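Local coordinates for PilO protein (Pseudomonas aeruginosa, PDB 5UVR) that forms, with PilN, the heterodimeric foundation of the inner-membrane PilM/PilN/PilO/PilP complex needed to assemble a functional type IV pilus for twitching motility and adhesion, at residues A[2-7]-A[59-63]; A[17-23]-A[38-44]. The contacts are given in a common frame with arbitrary orientation. Residue numbers count along the deposited sequence, not the author numbering.

How the contacts relate
Both contacts belong to the core region of PilO, a modified ferredoxin fold, and their centres lie about 16 Å apart on opposite sides of the chain's centre. Contact 2 pairs two strands through antiparallel backbone hydrogen bonds interrupted by a classic beta bulge; contact 1 ties helix 4-10, the first of this core region, to an irregular loop with one arginine side chain and a small apolar patch. Each is partly buried: in contact 2 segment 38-44 of the central strand 33-44 is largely buried and its partner mostly on the surface, whereas in contact 1 Leu4 and Asp7 are buried, beside a more open loop. They touch through helix 4-10, where Leu4 CB lies 3.8 Å from Ile38 CD1 and Leu5 CD1 3.9 Å from Ile22 CG2.

Contact 1 (A[2-7]-A[59-63]); sequences PGLLED and LPRIV
Residues 2-7 enter a helix from an extended lead. Pro2 (phi/psi -58/146) and Gly3 (-76/177) are extended, Gly3 takes the N-cap position, and Leu4 to Asp7 are helical, with Asp7 N bonded to Gly3 O at 3.0 Å. Facing them, 59-63 is a loop without regular structure: Leu59 is extended, Pro60 (-79/59) centres an inverse gamma turn, and Arg61 to Val63 straighten out again. The backbones stay well apart, with CA-CA distances of 8.3 Å for Leu4-Val63 and 7.9 Å for Asp7-Leu59, so side chains do the bridging; the two segments bury 282 Å² between them, both sides summed.

Arg61 does most of this. Its chi angles of 71°, -171°, -60° and 169° carry the guanidinium to the start of the helix, where Arg61 NH1 donates to Pro2 O at 2.7 Å and forms a salt bridge with Asp7 OD2 at 2.6 Å. Both acceptors lie near the guanidinium plane. Asp7, with chi1 at -81° (m), points toward the loop, and its OD1 makes a second salt bridge, to Arg10.

Beside this polar link, Leu59 (m, t) sets CD1 3.7 Å from Leu4 CD2 and 4.0 Å from Asp7 CB. Leu4 sits off the usual wells (chi1 -149°, chi2 -143°), and its CD1 lies 4.2 Å from CG1 of Val63 (chi1 t). Thr89 adjoins Leu4, Arg61 and Val63. With Gly3 at the N-cap position, Arg61 ties the backbone just before the helix to its first turn, joining the first helix of this ferredoxin-like core to the loop between helix 46-57 and strand 66-72.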
loop_
_atom_site.group_PDB
_atom_site.type_symbol
_atom_site.label_atom_id
_atom_site.label_comp_id
_atom_site.label_asym_id
_atom_site.label_seq_id
_atom_site.Cartn_x
_atom_site.Cartn_y
_atom_site.Cartn_z
ATOM N N PRO A 2 0.233 13.679 -7.737
ATOM C CA PRO A 2 -0.606 12.477 -7.806
ATOM C C PRO A 2 -0.427 11.597 -6.576
ATOM O O PRO A 2 0.661 11.510 -6.000
ATOM C CB PRO A 2 -0.122 11.772 -9.080
ATOM C CG PRO A 2 1.213 12.363 -9.376
ATOM C CD PRO A 2 1.162 13.772 -8.874
ATOM N N GLY A 3 -1.517 10.954 -6.174
ATOM C CA GLY A 3 -1.522 10.154 -4.973
ATOM C C GLY A 3 -0.814 8.826 -5.161
ATOM O O GLY A 3 -0.341 8.465 -6.241
ATOM N N LEU A 4 -0.743 8.085 -4.057
ATOM C CA LEU A 4 -0.092 6.780 -4.073
ATOM C C LEU A 4 -0.815 5.817 -5.011
ATOM O O LEU A 4 -0.171 5.022 -5.704
ATOM C CB LEU A 4 -0.043 6.210 -2.657
ATOM C CG LEU A 4 1.110 5.302 -2.220
ATOM C CD1 LEU A 4 0.597 4.216 -1.290
ATOM C CD2 LEU A 4 1.866 4.697 -3.378
ATOM N N LEU A 5 -2.149 5.880 -5.049
ATOM C CA LEU A 5 -2.908 5.028 -5.967
ATOM C C LEU A 5 -2.452 5.237 -7.409
ATOM O O LEU A 5 -2.225 4.274 -8.147
ATOM C CB LEU A 5 -4.405 5.313 -5.811
ATOM C CG LEU A 5 -5.421 4.557 -6.672
ATOM C CD1 LEU A 5 -5.398 3.079 -6.357
ATOM C CD2 LEU A 5 -6.818 5.122 -6.471
ATOM N N GLU A 6 -2.271 6.496 -7.814
ATOM C CA GLU A 6 -1.823 6.801 -9.172
ATOM C C GLU A 6 -0.383 6.365 -9.401
ATOM O O GLU A 6 -0.043 5.905 -10.495
ATOM C CB GLU A 6 -1.952 8.298 -9.456
ATOM C CG GLU A 6 -3.359 8.767 -9.747
ATOM C CD GLU A 6 -4.279 8.596 -8.562
ATOM O OE1 GLU A 6 -3.809 8.785 -7.416
ATOM O OE2 GLU A 6 -5.466 8.257 -8.776
ATOM N N ASP A 7 0.489 6.542 -8.404
ATOM C CA ASP A 7 1.886 6.140 -8.571
ATOM C C ASP A 7 1.983 4.663 -8.908
ATOM O O ASP A 7 2.746 4.271 -9.799
ATOM C CB ASP A 7 2.693 6.436 -7.306
ATOM C CG ASP A 7 3.123 7.882 -7.203
ATOM O OD1 ASP A 7 3.071 8.611 -8.220
ATOM O OD2 ASP A 7 3.530 8.291 -6.096
ATOM N N LEU A 59 9.552 4.283 -4.607
ATOM C CA LEU A 59 8.947 5.494 -5.147
ATOM C C LEU A 59 9.648 6.726 -4.578
ATOM O O LEU A 59 10.048 6.733 -3.405
ATOM C CB LEU A 59 7.452 5.537 -4.817
ATOM C CG LEU A 59 6.584 4.455 -5.466
ATOM C CD1 LEU A 59 5.202 4.456 -4.840
ATOM C CD2 LEU A 59 6.512 4.657 -6.969
ATOM N N PRO A 60 9.819 7.745 -5.339
ATOM C CA PRO A 60 10.515 8.952 -4.856
ATOM C C PRO A 60 9.615 9.835 -3.993
ATOM O O PRO A 60 9.386 11.009 -4.283
ATOM C CB PRO A 60 10.935 9.635 -6.162
ATOM C CG PRO A 60 9.871 9.272 -7.125
ATOM C CD PRO A 60 9.423 7.862 -6.756
ATOM N N ARG A 61 9.107 9.262 -2.909
ATOM C CA ARG A 61 8.251 9.994 -1.986
ATOM C C ARG A 61 8.207 9.220 -0.679
ATOM O O ARG A 61 8.514 8.030 -0.635
ATOM C CB ARG A 61 6.841 10.175 -2.553
ATOM C CG ARG A 61 6.058 8.879 -2.595
ATOM C CD ARG A 61 4.737 9.028 -3.361
ATOM N NE ARG A 61 3.850 10.033 -2.778
ATOM C CZ ARG A 61 2.752 10.483 -3.377
ATOM N NH1 ARG A 61 2.424 10.023 -4.572
ATOM N NH2 ARG A 61 1.992 11.401 -2.787
ATOM N N ILE A 62 7.828 9.902 0.395
ATOM C CA ILE A 62 7.746 9.232 1.686
ATOM C C ILE A 62 6.461 8.415 1.726
ATOM O O ILE A 62 5.357 8.970 1.742
ATOM C CB ILE A 62 7.801 10.223 2.852
ATOM C CG1 ILE A 62 9.144 10.956 2.860
ATOM C CG2 ILE A 62 7.615 9.462 4.152
ATOM C CD1 ILE A 62 9.219 12.071 3.943
ATOM N N VAL A 63 6.607 7.094 1.762
ATOM C CA VAL A 63 5.512 6.164 1.988
ATOM C C VAL A 63 5.878 5.341 3.202
ATOM O O VAL A 63 6.976 4.772 3.252
ATOM C CB VAL A 63 5.281 5.238 0.782
ATOM C CG1 VAL A 63 4.061 4.351 1.040
ATOM C CG2 VAL A 63 5.143 6.028 -0.503
#

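Contact 2 (A[17-23]-A[38-44]); sequences LEFEEIK and IQISVVG
Strands 18-23 and 38-44 run antiparallel, their axes 4.5 Å apart at closest approach and their directions 156° apart. Ile38, the first residue of segment 38-44 within strand 33-44, has its CG2 3.9 Å from Ile22 CG2. Gln39 pairs with Lys23 across a hydrogen-bonded site: Gln39 N to Lys23 O is 2.8 Å and Lys23 N to Gln39 O 2.9 Å. Ile40 (chi1 p) opposes Ile22 in a non-hydrogen-bonded pair, CA-CA 4.7 Å, and its CD1 lies at the edge of the Phe19 ring.

At Ser41 the register slips by one in a classic beta bulge. Glu20 turns to phi/psi -103/-43, so Ser41 O accepts from both Glu20 N (2.9 Å) and Glu21 N (3.3 Å), while Ser41 N donates to Glu21 O (2.9 Å). Val42 (chi1 p) pairs with Phe19 (chi1 m), placing CG2 over the ring face in a CH-pi contact, 4.2 Å from the centroid; Val42 CG2 is also 3.4 Å from Leu17 CB. Val43 restores two bonds with Glu18: Glu18 N to Val43 O 2.8 Å, Val43 N to Glu18 O 2.9 Å. Gly44 leaves room for Leu17 CD2, 3.7 Å from its CA.

Phe19, Ile22, Ile40 and Val42 share one sheet face, where Phe52 of helix 46-57 meets Ile40 and Leu5 of helix 4-10 meets Ile22; Glu18, Glu21, Lys23, Gln39, Ser41 and Val43 take the other. Glu20 salt-bridges Arg82, and strand 81-86 pairs with the far edge of 38-44.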
loop_
_atom_site.group_PDB
_atom_site.type_symbol
_atom_site.label_atom_id
_atom_site.label_comp_id
_atom_site.label_asym_id
_atom_site.label_seq_id
_atom_site.Cartn_x
_atom_site.Cartn_y
_atom_site.Cartn_z
ATOM N N LEU A 17 -0.022 -9.722 -9.746
ATOM C CA LEU A 17 -0.853 -9.691 -8.557
ATOM C C LEU A 17 -2.317 -9.493 -8.905
ATOM O O LEU A 17 -2.663 -8.812 -9.872
ATOM C CB LEU A 17 -0.413 -8.572 -7.613
ATOM C CG LEU A 17 1.008 -8.713 -7.100
ATOM C CD1 LEU A 17 1.316 -7.548 -6.167
ATOM C CD2 LEU A 17 1.162 -10.034 -6.389
ATOM N N GLU A 18 -3.172 -10.078 -8.074
ATOM C CA GLU A 18 -4.620 -9.934 -8.167
ATOM C C GLU A 18 -5.056 -9.043 -7.013
ATOM O O GLU A 18 -5.125 -9.491 -5.865
ATOM C CB GLU A 18 -5.307 -11.294 -8.107
ATOM C CG GLU A 18 -4.814 -12.301 -9.145
ATOM C CD GLU A 18 -5.373 -12.039 -10.533
ATOM O OE1 GLU A 18 -6.273 -11.180 -10.666
ATOM O OE2 GLU A 18 -4.917 -12.696 -11.493
ATOM N N PHE A 19 -5.347 -7.780 -7.309
ATOM C CA PHE A 19 -5.901 -6.911 -6.281
ATOM C C PHE A 19 -7.284 -7.395 -5.891
ATOM O O PHE A 19 -8.094 -7.766 -6.750
ATOM C CB PHE A 19 -5.945 -5.469 -6.764
ATOM C CG PHE A 19 -4.602 -4.816 -6.778
ATOM C CD1 PHE A 19 -4.100 -4.221 -5.628
ATOM C CD2 PHE A 19 -3.820 -4.833 -7.917
ATOM C CE1 PHE A 19 -2.853 -3.631 -5.629
ATOM C CE2 PHE A 19 -2.565 -4.239 -7.925
ATOM C CZ PHE A 19 -2.085 -3.637 -6.773
ATOM N N GLU A 20 -7.526 -7.460 -4.587
ATOM C CA GLU A 20 -8.843 -7.769 -4.059
ATOM C C GLU A 20 -9.542 -6.527 -3.543
ATOM O O GLU A 20 -10.724 -6.332 -3.814
ATOM C CB GLU A 20 -8.758 -8.803 -2.931
ATOM C CG GLU A 20 -8.397 -10.202 -3.359
ATOM C CD GLU A 20 -8.548 -11.198 -2.225
ATOM O OE1 GLU A 20 -8.435 -10.772 -1.049
ATOM O OE2 GLU A 20 -8.785 -12.392 -2.507
ATOM N N GLU A 21 -8.828 -5.657 -2.829
ATOM C CA GLU A 21 -9.476 -4.483 -2.270
ATOM C C GLU A 21 -8.485 -3.338 -2.183
ATOM O O GLU A 21 -7.347 -3.527 -1.747
ATOM C CB GLU A 21 -10.057 -4.793 -0.890
ATOM C CG GLU A 21 -10.789 -3.631 -0.255
ATOM C CD GLU A 21 -11.956 -4.096 0.591
ATOM O OE1 GLU A 21 -12.478 -5.202 0.319
ATOM O OE2 GLU A 21 -12.346 -3.363 1.525
ATOM N N ILE A 22 -8.923 -2.156 -2.604
ATOM C CA ILE A 22 -8.180 -0.918 -2.413
ATOM C C ILE A 22 -9.133 0.053 -1.735
ATOM O O ILE A 22 -10.200 0.352 -2.274
ATOM C CB ILE A 22 -7.665 -0.326 -3.734
ATOM C CG1 ILE A 22 -6.812 -1.348 -4.490
ATOM C CG2 ILE A 22 -6.868 0.947 -3.459
ATOM C CD1 ILE A 22 -6.346 -0.871 -5.848
ATOM N N LYS A 23 -8.765 0.527 -0.554
ATOM C CA LYS A 23 -9.643 1.404 0.213
ATOM C C LYS A 23 -8.851 2.628 0.625
ATOM O O LYS A 23 -7.895 2.517 1.399
ATOM C CB LYS A 23 -10.212 0.673 1.429
ATOM C CG LYS A 23 -11.342 1.398 2.118
ATOM C CD LYS A 23 -11.833 0.613 3.322
ATOM C CE LYS A 23 -12.911 1.377 4.076
ATOM N NZ LYS A 23 -13.178 0.766 5.406
ATOM N N ILE A 38 -3.970 4.346 2.709
ATOM C CA ILE A 38 -4.623 3.463 1.743
ATOM C C ILE A 38 -4.445 2.026 2.213
ATOM O O ILE A 38 -3.314 1.571 2.414
ATOM C CB ILE A 38 -4.060 3.623 0.319
ATOM C CG1 ILE A 38 -4.141 5.078 -0.152
ATOM C CG2 ILE A 38 -4.829 2.707 -0.655
ATOM C CD1 ILE A 38 -3.613 5.289 -1.574
ATOM N N GLN A 39 -5.558 1.308 2.355
ATOM C CA GLN A 39 -5.554 -0.082 2.789
ATOM C C GLN A 39 -5.664 -0.971 1.558
ATOM O O GLN A 39 -6.532 -0.748 0.707
ATOM C CB GLN A 39 -6.713 -0.338 3.754
ATOM C CG GLN A 39 -6.878 -1.767 4.196
ATOM C CD GLN A 39 -5.771 -2.218 5.125
ATOM O OE1 GLN A 39 -5.473 -1.555 6.119
ATOM N NE2 GLN A 39 -5.157 -3.357 4.810
ATOM N N ILE A 40 -4.772 -1.948 1.423
ATOM C CA ILE A 40 -4.805 -2.783 0.230
ATOM C C ILE A 40 -4.706 -4.257 0.598
ATOM O O ILE A 40 -3.976 -4.646 1.518
ATOM C CB ILE A 40 -3.714 -2.400 -0.796
ATOM C CG1 ILE A 40 -2.382 -3.054 -0.474
ATOM C CG2 ILE A 40 -3.560 -0.896 -0.921
ATOM C CD1 ILE A 40 -1.353 -2.844 -1.551
ATOM N N SER A 41 -5.475 -5.075 -0.121
ATOM C CA SER A 41 -5.407 -6.525 -0.039
ATOM C C SER A 41 -5.090 -7.043 -1.428
ATOM O O SER A 41 -5.743 -6.655 -2.401
ATOM C CB SER A 41 -6.722 -7.130 0.453
ATOM O OG SER A 41 -6.907 -6.897 1.837
ATOM N N VAL A 42 -4.089 -7.903 -1.536
ATOM C CA VAL A 42 -3.646 -8.341 -2.850
ATOM C C VAL A 42 -3.176 -9.785 -2.748
ATOM O O VAL A 42 -2.703 -10.226 -1.696
ATOM C CB VAL A 42 -2.569 -7.374 -3.385
ATOM C CG1 VAL A 42 -1.386 -7.309 -2.428
ATOM C CG2 VAL A 42 -2.140 -7.747 -4.773
ATOM N N VAL A 43 -3.358 -10.538 -3.833
ATOM C CA VAL A 43 -3.078 -11.972 -3.875
ATOM C C VAL A 43 -2.018 -12.257 -4.929
ATOM O O VAL A 43 -2.091 -11.739 -6.050
ATOM C CB VAL A 43 -4.358 -12.783 -4.158
ATOM C CG1 VAL A 43 -4.014 -14.238 -4.460
ATOM C CG2 VAL A 43 -5.306 -12.704 -2.984
ATOM N N GLY A 44 -1.045 -13.096 -4.580
ATOM C CA GLY A 44 -0.001 -13.462 -5.521
ATOM C C GLY A 44 0.992 -14.401 -4.861
ATOM O O GLY A 44 0.843 -14.780 -3.697
#